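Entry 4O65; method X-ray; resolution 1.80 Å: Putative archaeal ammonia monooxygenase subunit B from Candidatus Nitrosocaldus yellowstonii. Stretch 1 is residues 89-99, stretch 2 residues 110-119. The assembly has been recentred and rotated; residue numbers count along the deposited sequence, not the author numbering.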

# COMPACT_ATOMS: atom_id res chain seq x y z
N ASN A 89 -1.16 2.06 9.63
CA ASN A 89 -1.77 3.19 10.35
C ASN A 89 -3.08 3.76 9.74
O ASN A 89 -4.20 3.58 10.26
CB ASN A 89 -0.76 4.33 10.46
CG ASN A 89 -1.21 5.40 11.44
OD1 ASN A 89 -2.20 5.20 12.16
ND2 ASN A 89 -0.51 6.52 11.49
N ARG A 90 -2.94 4.49 8.64
CA ARG A 90 -4.11 4.98 7.93
C ARG A 90 -4.42 4.12 6.71
O ARG A 90 -5.52 4.23 6.16
CB ARG A 90 -3.97 6.45 7.56
CG ARG A 90 -4.26 7.21 8.88
CD ARG A 90 -3.71 8.59 9.05
NE ARG A 90 -4.55 9.58 8.39
CZ ARG A 90 -5.65 10.12 8.88
NH1 ARG A 90 -6.10 9.79 10.09
NH2 ARG A 90 -6.31 11.02 8.14
N TRP A 91 -3.42 3.30 6.32
CA TRP A 91 -3.50 2.35 5.17
C TRP A 91 -2.97 1.03 5.62
O TRP A 91 -2.17 0.99 6.56
CB TRP A 91 -2.61 2.84 4.01
CG TRP A 91 -3.15 4.10 3.38
CD1 TRP A 91 -3.01 5.40 3.85
CD2 TRP A 91 -4.01 4.20 2.23
NE1 TRP A 91 -3.68 6.30 3.06
CE2 TRP A 91 -4.30 5.64 2.04
CE3 TRP A 91 -4.55 3.28 1.33
CZ2 TRP A 91 -5.09 6.12 1.01
CZ3 TRP A 91 -5.33 3.77 0.28
CH2 TRP A 91 -5.60 5.16 0.11
N GLU A 92 -3.40 -0.06 4.99
CA GLU A 92 -2.95 -1.40 5.34
C GLU A 92 -2.54 -2.11 4.05
O GLU A 92 -3.31 -2.08 3.08
CB GLU A 92 -4.17 -2.11 5.94
CG GLU A 92 -3.93 -3.52 6.39
CD GLU A 92 -5.12 -3.94 7.21
OE1 GLU A 92 -6.11 -4.40 6.62
OE2 GLU A 92 -5.08 -3.69 8.43
N PHE A 93 -1.40 -2.83 4.04
CA PHE A 93 -1.10 -3.69 2.89
C PHE A 93 -2.03 -4.89 2.80
O PHE A 93 -2.42 -5.51 3.81
CB PHE A 93 0.38 -4.11 2.77
CG PHE A 93 1.21 -3.11 2.00
CD1 PHE A 93 1.26 -3.16 0.60
CD2 PHE A 93 1.85 -2.05 2.65
CE1 PHE A 93 1.99 -2.24 -0.13
CE2 PHE A 93 2.58 -1.11 1.93
CZ PHE A 93 2.64 -1.20 0.54
N ILE A 94 -2.43 -5.18 1.57
CA ILE A 94 -3.14 -6.38 1.25
C ILE A 94 -2.13 -7.33 0.58
O ILE A 94 -2.10 -8.52 0.91
CB ILE A 94 -4.34 -6.14 0.31
CG1 ILE A 94 -5.42 -5.34 1.06
CG2 ILE A 94 -4.86 -7.48 -0.28
CD1 ILE A 94 -6.46 -4.72 0.13
N SER A 95 -1.35 -6.81 -0.37
CA SER A 95 -0.41 -7.62 -1.08
C SER A 95 0.65 -6.75 -1.76
O SER A 95 0.50 -5.54 -1.94
CB SER A 95 -1.10 -8.54 -2.10
OG SER A 95 -1.69 -7.79 -3.17
N ARG A 96 1.77 -7.39 -2.05
CA ARG A 96 2.89 -6.72 -2.75
C ARG A 96 3.45 -7.67 -3.77
O ARG A 96 3.53 -8.91 -3.52
CB ARG A 96 4.06 -6.43 -1.81
CG ARG A 96 3.88 -5.30 -0.83
CD ARG A 96 5.02 -5.49 0.18
NE ARG A 96 5.34 -4.26 0.89
CZ ARG A 96 4.85 -3.95 2.09
NH1 ARG A 96 4.00 -4.79 2.70
NH2 ARG A 96 5.20 -2.81 2.68
N ASP A 97 3.88 -7.12 -4.91
CA ASP A 97 4.68 -7.89 -5.86
C ASP A 97 5.82 -6.96 -6.25
O ASP A 97 5.54 -5.81 -6.56
CB ASP A 97 3.83 -8.22 -7.08
CG ASP A 97 4.54 -9.13 -8.07
OD1 ASP A 97 5.28 -10.04 -7.66
OD2 ASP A 97 4.34 -8.91 -9.27
N PRO A 98 7.08 -7.41 -6.16
CA PRO A 98 7.56 -8.74 -5.67
C PRO A 98 7.05 -9.04 -4.24
O PRO A 98 6.83 -8.12 -3.47
CB PRO A 98 9.07 -8.52 -5.56
CG PRO A 98 9.37 -7.51 -6.62
CD PRO A 98 8.21 -6.54 -6.51
N PRO A 99 6.88 -10.33 -3.89
CA PRO A 99 6.30 -10.70 -2.57
C PRO A 99 7.22 -10.71 -1.34
O PRO A 99 6.71 -10.63 -0.21
CB PRO A 99 5.78 -12.13 -2.84
CG PRO A 99 6.69 -12.67 -3.87
CD PRO A 99 6.98 -11.50 -4.79
N GLU A 110 15.19 -4.28 -14.42
CA GLU A 110 13.85 -3.66 -14.22
C GLU A 110 13.07 -4.65 -13.38
O GLU A 110 13.13 -5.86 -13.64
CB GLU A 110 13.11 -3.53 -15.59
CG GLU A 110 13.00 -2.17 -16.30
CD GLU A 110 13.95 -1.96 -17.50
OE1 GLU A 110 15.14 -2.32 -17.38
OE2 GLU A 110 13.55 -1.42 -18.58
N VAL A 111 12.28 -4.14 -12.42
CA VAL A 111 11.43 -5.00 -11.60
C VAL A 111 10.02 -4.34 -11.66
O VAL A 111 9.82 -3.24 -11.10
CB VAL A 111 11.95 -5.09 -10.13
CG1 VAL A 111 10.96 -5.86 -9.24
CG2 VAL A 111 13.29 -5.84 -10.12
N PRO A 112 9.03 -5.01 -12.32
CA PRO A 112 7.65 -4.47 -12.21
C PRO A 112 7.16 -4.65 -10.80
O PRO A 112 7.54 -5.64 -10.11
CB PRO A 112 6.81 -5.34 -13.19
CG PRO A 112 7.70 -6.48 -13.57
CD PRO A 112 9.15 -6.12 -13.29
N TYR A 113 6.35 -3.70 -10.31
CA TYR A 113 5.81 -3.86 -8.93
C TYR A 113 4.31 -3.60 -8.93
O TYR A 113 3.77 -2.89 -9.81
CB TYR A 113 6.54 -2.92 -7.93
CG TYR A 113 6.17 -1.45 -8.07
CD1 TYR A 113 5.11 -0.91 -7.32
CD2 TYR A 113 6.96 -0.58 -8.84
CE1 TYR A 113 4.75 0.45 -7.46
CE2 TYR A 113 6.65 0.76 -8.96
CZ TYR A 113 5.57 1.27 -8.25
OH TYR A 113 5.29 2.60 -8.39
N LYS A 114 3.65 -4.14 -7.90
CA LYS A 114 2.23 -3.91 -7.68
C LYS A 114 2.00 -3.91 -6.17
O LYS A 114 2.38 -4.87 -5.45
CB LYS A 114 1.37 -4.96 -8.37
CG LYS A 114 -0.13 -4.87 -7.93
CD LYS A 114 -0.96 -5.66 -8.95
CE LYS A 114 -2.42 -5.85 -8.52
NZ LYS A 114 -3.29 -6.50 -9.58
N LEU A 115 1.41 -2.82 -5.69
CA LEU A 115 1.05 -2.70 -4.28
C LEU A 115 -0.47 -2.64 -4.22
O LEU A 115 -1.13 -1.93 -5.03
CB LEU A 115 1.56 -1.38 -3.71
CG LEU A 115 2.99 -0.99 -4.11
CD1 LEU A 115 3.32 0.32 -3.42
CD2 LEU A 115 3.90 -2.10 -3.66
N CYS A 116 -1.03 -3.41 -3.28
CA CYS A 116 -2.47 -3.43 -3.11
C CYS A 116 -2.69 -3.09 -1.64
O CYS A 116 -2.14 -3.79 -0.79
CB CYS A 116 -3.03 -4.80 -3.38
SG CYS A 116 -4.87 -4.70 -3.48
N LEU A 117 -3.50 -2.06 -1.36
CA LEU A 117 -3.71 -1.53 0.01
C LEU A 117 -5.18 -1.27 0.27
O LEU A 117 -5.95 -1.06 -0.66
CB LEU A 117 -2.98 -0.17 0.22
CG LEU A 117 -1.46 -0.23 0.02
CD1 LEU A 117 -1.13 0.34 -1.34
CD2 LEU A 117 -0.77 0.55 1.13
N SER A 118 -5.54 -1.36 1.54
CA SER A 118 -6.85 -0.97 2.04
C SER A 118 -6.75 0.40 2.73
O SER A 118 -5.85 0.61 3.58
CB SER A 118 -7.31 -2.00 3.09
OG SER A 118 -8.51 -1.51 3.65
N ALA A 119 -7.59 1.35 2.34
CA ALA A 119 -7.67 2.61 3.10
C ALA A 119 -8.40 2.37 4.41
O ALA A 119 -9.55 1.87 4.42
CB ALA A 119 -8.47 3.64 2.28
O HOH W 1 0.28 -6.94 -5.08

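Strands 91-97 and 110-119 of this putative ammonia monooxygenase subunit B pair antiparallel, their N-to-C directions 145° apart, and bury 815 Å² between the two stretches. Seven backbone hydrogen bonds carry the pairing. Glu92 and Ser118 exchange two, Glu92 N to Ser118 O at 2.9 Å and Ser118 N to Glu92 O at 2.8 Å; Asp97 and Lys114 do the same, Asp97 N to Lys114 O at 2.8 Å and Lys114 N to Asp97 O at 2.9 Å.

Between these pairs the register shifts by one, a beta bulge. Cys116 O accepts from two successive amides, Ile94 N at 2.8 Å and Ser95 N at 3.1 Å, while Cys116 N donates to Ser95 O at 2.9 Å. The amides of both Ile94 and Ser95 are thus paired, through one shared carbonyl, with Ile94 in a phi/psi of -103/-46° that departs from its extended neighbours. At the non-hydrogen-bonded positions, CA-H groups approach carbonyls already engaged by amides: Trp91 CA lies 3.3 Å from Ser118 O, Leu117 CA 3.1 Å from Glu92 O, Arg96 CA 3.3 Å from Lys114 O.

Water 1 ties a side chain to this network, donating to Lys114 O at 3.0 Å and hydrogen-bonding Ser95 OG at 2.9 Å. Lys114 O thereby accepts from both the Asp97 amide and the water. The small Ser95 side chain also packs closely, its OG 3.3 Å from Cys116 CB. The polar ends of Glu92 (OE1), Arg96 (NE and NH2), Tyr113 (OH) and Ser118 (OG) are satisfied elsewhere in the structure.

One sheet face carries Trp91, Phe93, Arg96, Leu115, Leu117 and Ala119. Ala119 is small enough for the indole to lie over it: Ala119 CB sits 4.0 Å from the centroid of the Trp91 six-membered ring (CD2, CE2, CE3, CZ2, CZ3, CH2), over its face. Leu117 CD2 likewise covers a face of the Phe93 ring, 3.8 Å from the centroid of CG, CD1, CD2, CE1, CE2 and CZ, while Leu115 CB meets that ring at its edge, 3.7 Å from Phe93 CE1. Leu117 has the largest area covered by the partner stretch.

At the bulge, the CA-to-CB bond of Ile94 points toward the other strand, and Ile94 CD1 lies 3.9 Å from Cys116 SG; that sulfur is covalently bonded to a group elsewhere in the structure. Beyond Asp97, a cis peptide bond leads into Pro98, which has no amide hydrogen to donate and contributes an apolar contact instead, Pro98 CG to Val111 CG1 at 3.5 Å.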